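Local structure of lasso peptide isopeptidase AtxE2 (Asticcacaulis excentricus, 5TXE) at residues Val415-Val420 / Leu465-Pro470; Val436-Arg441 / Gly525-Ala530; Thr532-Leu537 / Ala546-Cys551. The protein hydrolyses the isopeptide bond of the lasso peptides astexin-2 and astexin-3, recognising their knotted shape and turning them into linear peptides. The protein carries 1 engineered substitution. One frame throughout, in Å; residues are numbered along the deposited sequence.

Contact 1 of 3, residues Val415-Val420 / Leu465-Pro470; sequences VFSDLV and LSFHSP
The phenyl ring of F416 and the imidazole of H468 lie over each other in an offset stack, with centroids 4.4 Å apart and planes at 19°. CZ of F416 sits over one face of the imidazole, near its rim. H468 CB lies over the phenyl face as a CH-pi contact, 4.0 Å from the ring centroid. S417 OG meets the F467 ring at its edge, and S469 CA lies over one face near the rim. F416 takes the crowded first torsion (chi1 83°) and H468 sets CG anti to its backbone N; together they place the rings in the stack. ND1 of the imidazole accepts from S440 N. S417 OG has two roles: it donates to F416 O at 2.6 Å and accepts from H468 N at 3.2 Å in a nearly straight bond. Water 1 accepts from F416 N and donates to H468 O. D418 N gives a straight bond to S466 O, 2.9 Å long, and S466 N returns a more bent bond to D418 O, 2.8 Å long. D418 carries its carboxylate to R404 and S440, and S440 also binds S466 OG. V415 CG2 packs on P470 CB. The F467 side chain lies close to that of the catalytic Y438. Strand 414-421 is second from the edge and runs antiparallel to both neighbours, as the second strand of the alpha/beta-hydrolase sheet does.

Contact 2 of 3, residues Val436-Arg441 / Gly525-Ala530; sequences VQYSSR and GLADGA. Engineered in segment 525-530: A527 (natural residue Ser).
Q437 turns CG anti to its carbonyl carbon and extends beyond it. Y438 follows a cis peptide bond and takes the crowded first torsion (chi1 45°), with CG between the backbone N and the carbonyl carbon. Both side chains point toward segment 525-530, and these torsions lay the amide and the ring against it. Q437 NE2 reaches G529 O at 3.2 Å, but the bond is bent and weak. The same nitrogen has a stronger partner in T524 O. The Y438 ring uses its CE2 edge: L526 O lies in the ring plane, 3.4 Å from CE2. D528 CB touches CZ of Y438 at 3.7 Å. The D528 carboxylate plane stands 82° from the ring, and this acid is held by a salt bridge to R496. A527 CB approaches the ring edge, 3.8 Å from Y438 OH. This is the nucleophile elbow of the alpha/beta-hydrolase fold: a tight turn after strand 521-525, with position 527 at the N-cap of helix 528-539 and with a positive phi (62°), the strained backbone usual at the nucleophile. A527 is an engineered replacement of the nucleophilic serine, so the hydroxyl is absent. The side chain of H638, a presumed charge-relay residue, lies close. Y438 stabilises the alkoxide intermediate, and here its ring meets an aromatic side chain of the bound peptide edge-to-face. G529 presents no side chain, and a CB there would be tight against Q437 NE2 and Y438 CD2. Water 2 accepts from L526 N at 2.7 Å and donates weakly to Q437 O.

Contact 3 of 3, residues Thr532-Leu537 / Ala546-Cys551; sequences TVHFGL and AVTSSC
H534 crosses T548 at about a right angle, and both side chains converge on one carbonyl, S550 O. The imidazole leaves the helix with CG anti to its carbonyl carbon (chi1 -53°), which places the ring against the chain beyond the strand. H534 NE2 donates to S550 O at 3.1 Å. The acceptor lies in the ring plane, and the N-H uses a lone pair of the oxygen, though the angle at the hydrogen is only 137°. T548 OG1, anti to its own backbone N, donates to the same oxygen at 2.9 Å, also on a lone pair. Two donors thus grip a buried carbonyl. The other ring nitrogen, ND1, bonds to T553 OG1, so both nitrogens are tied. C551 SG approaches the ring obliquely, 4.3 Å from its centroid, and is disulfide-bonded to its neighbour C552. An alanine in place of H534 would remove the imidazole and would probably loosen the chain at S550 and C551. Near the start of the strand the contact is apolar. V533 and L537 point toward the strand. V533 CG1 meets A546 CB at 4.1 Å, and L537 lays CD1 and CD2 against that same methyl, CD1 at 4.0 Å. V547 points away and packs on helix 643-662. The axes of helix 532-537 and strand 546-548 come within 9.3 Å and run roughly antiparallel (147°). The S550 side chain lies near that of E610, a presumed charge-relay residue. This is the helix-on-strand packing of a beta-alpha-beta crossover, built from strand 521-525, helix 528-539 and strand 545-548 in the alpha/beta-hydrolase fold.

In the fold
All three contacts are buried and belong to one mixed eight-stranded sheet with its helices. Contact 1 pairs strands on the antiparallel side. Contact 3 packs a helix on a strand of the parallel part. Contact 2 lies between them, about 10 Å from contact 1 and about 11 Å from contact 3, between centres. S440 ties contacts 1 and 2. Contacts 2 and 3 share helix 528-539, and G525 bonds to the backbone of V547 and S549. Contact 1 relies on backbone bonds and a ring stack, and contact 3 on methyl packing and a histidine bond. Contact 2 has one weak direct hydrogen bond, and holds Y438 and the nucleophile position, both next to the bound peptide.

Contact 1 of 3, residues Val415-Val420 / Leu465-Pro470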
loop_
_atom_site.group_PDB
_atom_site.type_symbol
_atom_site.label_atom_id
_atom_site.label_comp_id
_atom_site.label_asym_id
_atom_site.label_seq_id
_atom_site.Cartn_x
_atom_site.Cartn_y
_atom_site.Cartn_z
ATOM N N VAL A 415 -4.609 18.370 9.610
ATOM C CA VAL A 415 -4.229 17.013 9.909
ATOM C C VAL A 415 -5.455 16.216 10.327
ATOM O O VAL A 415 -6.280 16.728 11.079
ATOM C CB VAL A 415 -3.282 17.018 11.090
ATOM C CG1 VAL A 415 -2.964 15.584 11.525
ATOM C CG2 VAL A 415 -2.021 17.775 10.731
ATOM N N PHE A 416 -5.588 14.977 9.850
ATOM C CA PHE A 416 -6.479 14.060 10.553
ATOM C C PHE A 416 -5.708 12.818 11.015
ATOM O O PHE A 416 -4.598 12.536 10.511
ATOM C CB PHE A 416 -7.709 13.726 9.713
ATOM C CG PHE A 416 -7.501 12.618 8.685
ATOM C CD1 PHE A 416 -7.073 12.906 7.401
ATOM C CD2 PHE A 416 -7.800 11.295 9.011
ATOM C CE1 PHE A 416 -6.936 11.905 6.441
ATOM C CE2 PHE A 416 -7.638 10.274 8.083
ATOM C CZ PHE A 416 -7.215 10.581 6.790
ATOM N N SER A 417 -6.285 12.128 11.987
ATOM C CA SER A 417 -5.837 10.820 12.400
ATOM C C SER A 417 -6.948 10.146 13.149
ATOM O O SER A 417 -7.925 10.795 13.453
ATOM C CB SER A 417 -4.617 10.956 13.294
ATOM O OG SER A 417 -3.504 11.371 12.527
ATOM N N ASP A 418 -6.832 8.846 13.428
ATOM C CA ASP A 418 -7.862 8.105 14.142
ATOM C C ASP A 418 -7.367 7.669 15.502
ATOM O O ASP A 418 -6.256 7.211 15.623
ATOM C CB ASP A 418 -8.358 6.923 13.309
ATOM C CG ASP A 418 -9.226 7.373 12.085
ATOM O OD1 ASP A 418 -10.234 8.123 12.295
ATOM O OD2 ASP A 418 -8.900 7.014 10.915
ATOM N N LEU A 419 -8.182 7.900 16.536
ATOM C CA LEU A 419 -7.939 7.469 17.865
ATOM C C LEU A 419 -8.750 6.204 18.074
ATOM O O LEU A 419 -9.938 6.164 17.795
ATOM C CB LEU A 419 -8.327 8.547 18.841
ATOM C CG LEU A 419 -8.291 8.125 20.303
ATOM C CD1 LEU A 419 -6.873 7.800 20.730
ATOM C CD2 LEU A 419 -8.883 9.195 21.234
ATOM N N VAL A 420 -8.099 5.161 18.580
ATOM C CA VAL A 420 -8.778 3.914 18.855
ATOM C C VAL A 420 -8.651 3.623 20.309
ATOM O O VAL A 420 -7.546 3.693 20.851
ATOM C CB VAL A 420 -8.130 2.793 18.068
ATOM C CG1 VAL A 420 -8.927 1.503 18.170
ATOM C CG2 VAL A 420 -7.951 3.213 16.604
ATOM N N LEU A 465 -3.095 5.531 18.245
ATOM C CA LEU A 465 -3.220 6.590 17.308
ATOM C C LEU A 465 -2.832 6.041 15.961
ATOM O O LEU A 465 -1.669 5.748 15.710
ATOM C CB LEU A 465 -2.327 7.751 17.698
ATOM C CG LEU A 465 -2.321 8.943 16.755
ATOM C CD1 LEU A 465 -3.649 9.635 16.693
ATOM C CD2 LEU A 465 -1.258 9.920 17.237
ATOM N N SER A 466 -3.813 5.948 15.094
ATOM C CA SER A 466 -3.618 5.614 13.704
ATOM C C SER A 466 -3.395 6.920 12.958
ATOM O O SER A 466 -4.341 7.626 12.582
ATOM C CB SER A 466 -4.847 4.871 13.179
ATOM O OG SER A 466 -4.679 4.477 11.846
ATOM N N PHE A 467 -2.119 7.210 12.748
ATOM C CA PHE A 467 -1.619 8.457 12.181
ATOM C C PHE A 467 -1.697 8.522 10.702
ATOM O O PHE A 467 -1.264 7.617 10.027
ATOM C CB PHE A 467 -0.140 8.551 12.521
ATOM C CG PHE A 467 0.537 9.802 12.082
ATOM C CD1 PHE A 467 0.004 11.048 12.361
ATOM C CD2 PHE A 467 1.771 9.730 11.489
ATOM C CE1 PHE A 467 0.666 12.214 11.971
ATOM C CE2 PHE A 467 2.457 10.890 11.112
ATOM C CZ PHE A 467 1.910 12.133 11.374
ATOM N N HIS A 468 -2.268 9.607 10.200
ATOM C CA HIS A 468 -2.304 9.832 8.796
ATOM C C HIS A 468 -1.366 10.953 8.519
ATOM O O HIS A 468 -1.634 12.091 8.793
ATOM C CB HIS A 468 -3.680 10.181 8.306
ATOM C CG HIS A 468 -3.754 10.197 6.831
ATOM N ND1 HIS A 468 -4.104 9.071 6.103
ATOM C CD2 HIS A 468 -3.447 11.161 5.925
ATOM C CE1 HIS A 468 -4.025 9.347 4.810
ATOM N NE2 HIS A 468 -3.646 10.613 4.672
ATOM N N SER A 469 -0.242 10.625 7.960
ATOM C CA SER A 469 0.780 11.605 7.771
ATOM C C SER A 469 0.262 12.823 6.989
ATOM O O SER A 469 -0.384 12.670 5.965
ATOM C CB SER A 469 1.922 10.973 6.991
ATOM O OG SER A 469 3.043 11.795 7.184
ATOM N N PRO A 470 0.616 14.042 7.422
ATOM C CA PRO A 470 0.053 15.173 6.719
ATOM C C PRO A 470 0.829 15.584 5.476
ATOM O O PRO A 470 1.980 15.155 5.253
ATOM C CB PRO A 470 0.153 16.279 7.772
ATOM C CG PRO A 470 1.438 15.978 8.444
ATOM C CD PRO A 470 1.428 14.473 8.568
HETATM O O HOH W 1 -3.296 14.320 8.040
#

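Contact 2 of 3, residues Val436-Arg441 / Gly525-Ala530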
loop_
_atom_site.group_PDB
_atom_site.type_symbol
_atom_site.label_atom_id
_atom_site.label_comp_id
_atom_site.label_asym_id
_atom_site.label_seq_id
_atom_site.Cartn_x
_atom_site.Cartn_y
_atom_site.Cartn_z
ATOM N N VAL A 436 0.670 4.084 15.318
ATOM C CA VAL A 436 0.774 3.301 14.109
ATOM C C VAL A 436 0.687 4.281 12.923
ATOM O O VAL A 436 -0.180 5.154 12.926
ATOM C CB VAL A 436 -0.311 2.270 14.038
ATOM C CG1 VAL A 436 -0.276 1.483 12.756
ATOM C CG2 VAL A 436 -0.217 1.351 15.197
ATOM N N GLN A 437 1.572 4.135 11.929
ATOM C CA GLN A 437 1.643 5.017 10.794
ATOM C C GLN A 437 1.455 4.264 9.443
ATOM O O GLN A 437 1.557 3.048 9.403
ATOM C CB GLN A 437 3.020 5.678 10.766
ATOM C CG GLN A 437 3.538 6.196 12.075
ATOM C CD GLN A 437 4.878 6.875 11.881
ATOM O OE1 GLN A 437 4.963 7.947 11.263
ATOM N NE2 GLN A 437 5.936 6.246 12.362
ATOM N N TYR A 438 1.284 4.955 8.310
ATOM C CA TYR A 438 1.134 6.409 8.212
ATOM C C TYR A 438 -0.027 6.796 7.321
ATOM O O TYR A 438 -0.065 7.931 6.837
ATOM C CB TYR A 438 2.393 7.088 7.678
ATOM C CG TYR A 438 3.051 6.441 6.463
ATOM C CD1 TYR A 438 2.690 6.807 5.155
ATOM C CD2 TYR A 438 4.041 5.460 6.620
ATOM C CE1 TYR A 438 3.298 6.222 4.066
ATOM C CE2 TYR A 438 4.656 4.892 5.530
ATOM C CZ TYR A 438 4.306 5.274 4.257
ATOM O OH TYR A 438 4.933 4.707 3.183
ATOM N N SER A 439 -0.949 5.849 7.110
ATOM C CA SER A 439 -2.213 6.141 6.486
ATOM C C SER A 439 -3.357 5.509 7.254
ATOM O O SER A 439 -3.271 4.370 7.737
ATOM C CB SER A 439 -2.315 5.799 4.999
ATOM O OG SER A 439 -1.630 4.652 4.689
ATOM N N SER A 440 -4.434 6.283 7.344
ATOM C CA SER A 440 -5.582 5.924 8.138
ATOM C C SER A 440 -6.895 6.157 7.404
ATOM O O SER A 440 -7.890 6.491 8.039
ATOM C CB SER A 440 -5.589 6.702 9.470
ATOM O OG SER A 440 -6.410 5.986 10.394
ATOM N N ARG A 441 -6.943 5.918 6.100
ATOM C CA ARG A 441 -8.183 6.192 5.374
ATOM C C ARG A 441 -9.183 5.088 5.461
ATOM O O ARG A 441 -10.387 5.345 5.355
ATOM C CB ARG A 441 -7.936 6.503 3.899
ATOM C CG ARG A 441 -7.025 7.700 3.692
ATOM C CD ARG A 441 -7.119 8.229 2.241
ATOM N NE ARG A 441 -6.609 9.584 2.139
ATOM C CZ ARG A 441 -7.358 10.685 2.123
ATOM N NH1 ARG A 441 -8.689 10.654 2.211
ATOM N NH2 ARG A 441 -6.745 11.845 2.001
ATOM N N GLY A 525 6.843 2.058 13.032
ATOM C CA GLY A 525 6.932 2.496 11.651
ATOM C C GLY A 525 7.476 1.452 10.682
ATOM O O GLY A 525 8.277 0.594 11.057
ATOM N N LEU A 526 6.975 1.511 9.460
ATOM C CA LEU A 526 7.453 0.758 8.329
ATOM C C LEU A 526 7.530 1.720 7.148
ATOM O O LEU A 526 6.704 2.613 6.988
ATOM C CB LEU A 526 6.499 -0.389 8.031
ATOM C CG LEU A 526 6.827 -1.211 6.788
ATOM C CD1 LEU A 526 6.374 -2.651 7.017
ATOM C CD2 LEU A 526 6.133 -0.681 5.540
ATOM N N ALA A 527 8.554 1.548 6.321
ATOM C CA ALA A 527 8.777 2.376 5.135
ATOM C C ALA A 527 8.995 3.843 5.553
ATOM O O ALA A 527 9.855 4.109 6.378
ATOM C CB ALA A 527 7.629 2.197 4.146
ATOM N N ASP A 528 8.164 4.768 5.102
ATOM C CA ASP A 528 8.388 6.158 5.428
ATOM C C ASP A 528 8.216 6.368 6.923
ATOM O O ASP A 528 8.896 7.145 7.508
ATOM C CB ASP A 528 7.519 7.096 4.585
ATOM C CG ASP A 528 8.022 8.554 4.656
ATOM O OD1 ASP A 528 9.183 8.773 4.258
ATOM O OD2 ASP A 528 7.298 9.439 5.191
ATOM N N GLY A 529 7.388 5.557 7.557
ATOM C CA GLY A 529 7.233 5.587 8.981
ATOM C C GLY A 529 8.438 5.103 9.721
ATOM O O GLY A 529 8.640 5.524 10.859
ATOM N N ALA A 530 9.240 4.215 9.101
ATOM C CA ALA A 530 10.462 3.802 9.741
ATOM C C ALA A 530 11.411 4.977 9.850
ATOM O O ALA A 530 12.092 5.127 10.856
ATOM C CB ALA A 530 11.134 2.690 8.979
HETATM O O HOH W 2 4.670 2.968 9.150
#

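Contact 3 of 3, residues Thr532-Leu537 / Ala546-Cys551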
loop_
_atom_site.group_PDB
_atom_site.type_symbol
_atom_site.label_atom_id
_atom_site.label_comp_id
_atom_site.label_asym_id
_atom_site.label_seq_id
_atom_site.Cartn_x
_atom_site.Cartn_y
_atom_site.Cartn_z
ATOM N N THR A 532 10.645 7.990 10.129
ATOM C CA THR A 532 10.122 8.852 11.171
ATOM C C THR A 532 10.505 8.289 12.509
ATOM O O THR A 532 10.807 9.011 13.402
ATOM C CB THR A 532 8.582 9.016 11.023
ATOM O OG1 THR A 532 8.311 9.833 9.891
ATOM C CG2 THR A 532 7.946 9.615 12.235
ATOM N N VAL A 533 10.486 6.985 12.658
ATOM C CA VAL A 533 10.923 6.420 13.908
ATOM C C VAL A 533 12.355 6.755 14.201
ATOM O O VAL A 533 12.688 7.073 15.335
ATOM C CB VAL A 533 10.833 4.919 13.925
ATOM C CG1 VAL A 533 11.431 4.359 15.201
ATOM C CG2 VAL A 533 9.368 4.496 13.817
ATOM N N HIS A 534 13.209 6.679 13.196
ATOM C CA HIS A 534 14.654 6.853 13.437
ATOM C C HIS A 534 14.884 8.305 13.813
ATOM O O HIS A 534 15.563 8.607 14.781
ATOM C CB HIS A 534 15.531 6.444 12.222
ATOM C CG HIS A 534 15.250 5.063 11.711
ATOM N ND1 HIS A 534 15.313 4.734 10.370
ATOM C CD2 HIS A 534 14.816 3.954 12.354
ATOM C CE1 HIS A 534 14.975 3.470 10.230
ATOM N NE2 HIS A 534 14.659 2.981 11.416
ATOM N N PHE A 535 14.303 9.170 13.014
ATOM C CA PHE A 535 14.336 10.637 13.273
ATOM C C PHE A 535 13.776 10.982 14.636
ATOM O O PHE A 535 14.326 11.790 15.367
ATOM C CB PHE A 535 13.531 11.388 12.187
ATOM C CG PHE A 535 13.768 12.867 12.163
ATOM C CD1 PHE A 535 14.864 13.383 11.504
ATOM C CD2 PHE A 535 12.955 13.725 12.888
ATOM C CE1 PHE A 535 15.104 14.742 11.484
ATOM C CE2 PHE A 535 13.153 15.099 12.859
ATOM C CZ PHE A 535 14.240 15.604 12.157
ATOM N N GLY A 536 12.682 10.350 14.983
ATOM C CA GLY A 536 11.989 10.647 16.225
ATOM C C GLY A 536 12.758 10.274 17.449
ATOM O O GLY A 536 12.674 10.981 18.493
ATOM N N LEU A 537 13.490 9.166 17.384
ATOM C CA LEU A 537 14.176 8.675 18.593
ATOM C C LEU A 537 15.426 9.507 18.834
ATOM O O LEU A 537 15.946 9.555 19.906
ATOM C CB LEU A 537 14.556 7.216 18.466
ATOM C CG LEU A 537 13.420 6.238 18.348
ATOM C CD1 LEU A 537 13.935 4.810 18.400
ATOM C CD2 LEU A 537 12.389 6.432 19.419
ATOM N N ALA A 546 9.839 1.743 20.969
ATOM C CA ALA A 546 9.607 1.779 19.547
ATOM C C ALA A 546 9.791 0.427 18.890
ATOM O O ALA A 546 10.495 -0.445 19.431
ATOM C CB ALA A 546 10.475 2.818 18.904
ATOM N N VAL A 547 9.107 0.259 17.751
ATOM C CA VAL A 547 9.235 -0.854 16.888
ATOM C C VAL A 547 9.364 -0.324 15.479
ATOM O O VAL A 547 8.679 0.619 15.118
ATOM C CB VAL A 547 8.028 -1.772 16.967
ATOM C CG1 VAL A 547 8.189 -2.933 15.986
ATOM C CG2 VAL A 547 7.894 -2.327 18.388
ATOM N N THR A 548 10.284 -0.896 14.691
ATOM C CA THR A 548 10.422 -0.557 13.272
ATOM C C THR A 548 10.596 -1.844 12.457
ATOM O O THR A 548 11.093 -2.833 12.978
ATOM C CB THR A 548 11.577 0.427 13.055
ATOM O OG1 THR A 548 11.644 0.762 11.699
ATOM C CG2 THR A 548 12.947 -0.165 13.375
ATOM N N SER A 549 10.204 -1.849 11.209
ATOM C CA SER A 549 10.379 -3.018 10.351
ATOM C C SER A 549 11.721 -3.000 9.617
ATOM O O SER A 549 12.132 -4.005 9.060
ATOM C CB SER A 549 9.312 -3.044 9.309
ATOM O OG SER A 549 9.561 -1.994 8.386
ATOM N N SER A 550 12.391 -1.875 9.619
ATOM C CA SER A 550 13.676 -1.771 8.988
ATOM C C SER A 550 14.576 -0.729 9.663
ATOM O O SER A 550 14.128 0.117 10.430
ATOM C CB SER A 550 13.527 -1.392 7.522
ATOM O OG SER A 550 12.927 -0.106 7.398
ATOM N N CYS A 551 15.861 -0.838 9.360
ATOM C CA CYS A 551 16.871 0.078 9.789
ATOM C C CYS A 551 18.010 -0.070 8.730
ATOM O O CYS A 551 18.157 -1.144 8.119
ATOM C CB CYS A 551 17.296 -0.283 11.213
ATOM S SG CYS A 551 18.058 1.082 12.126
#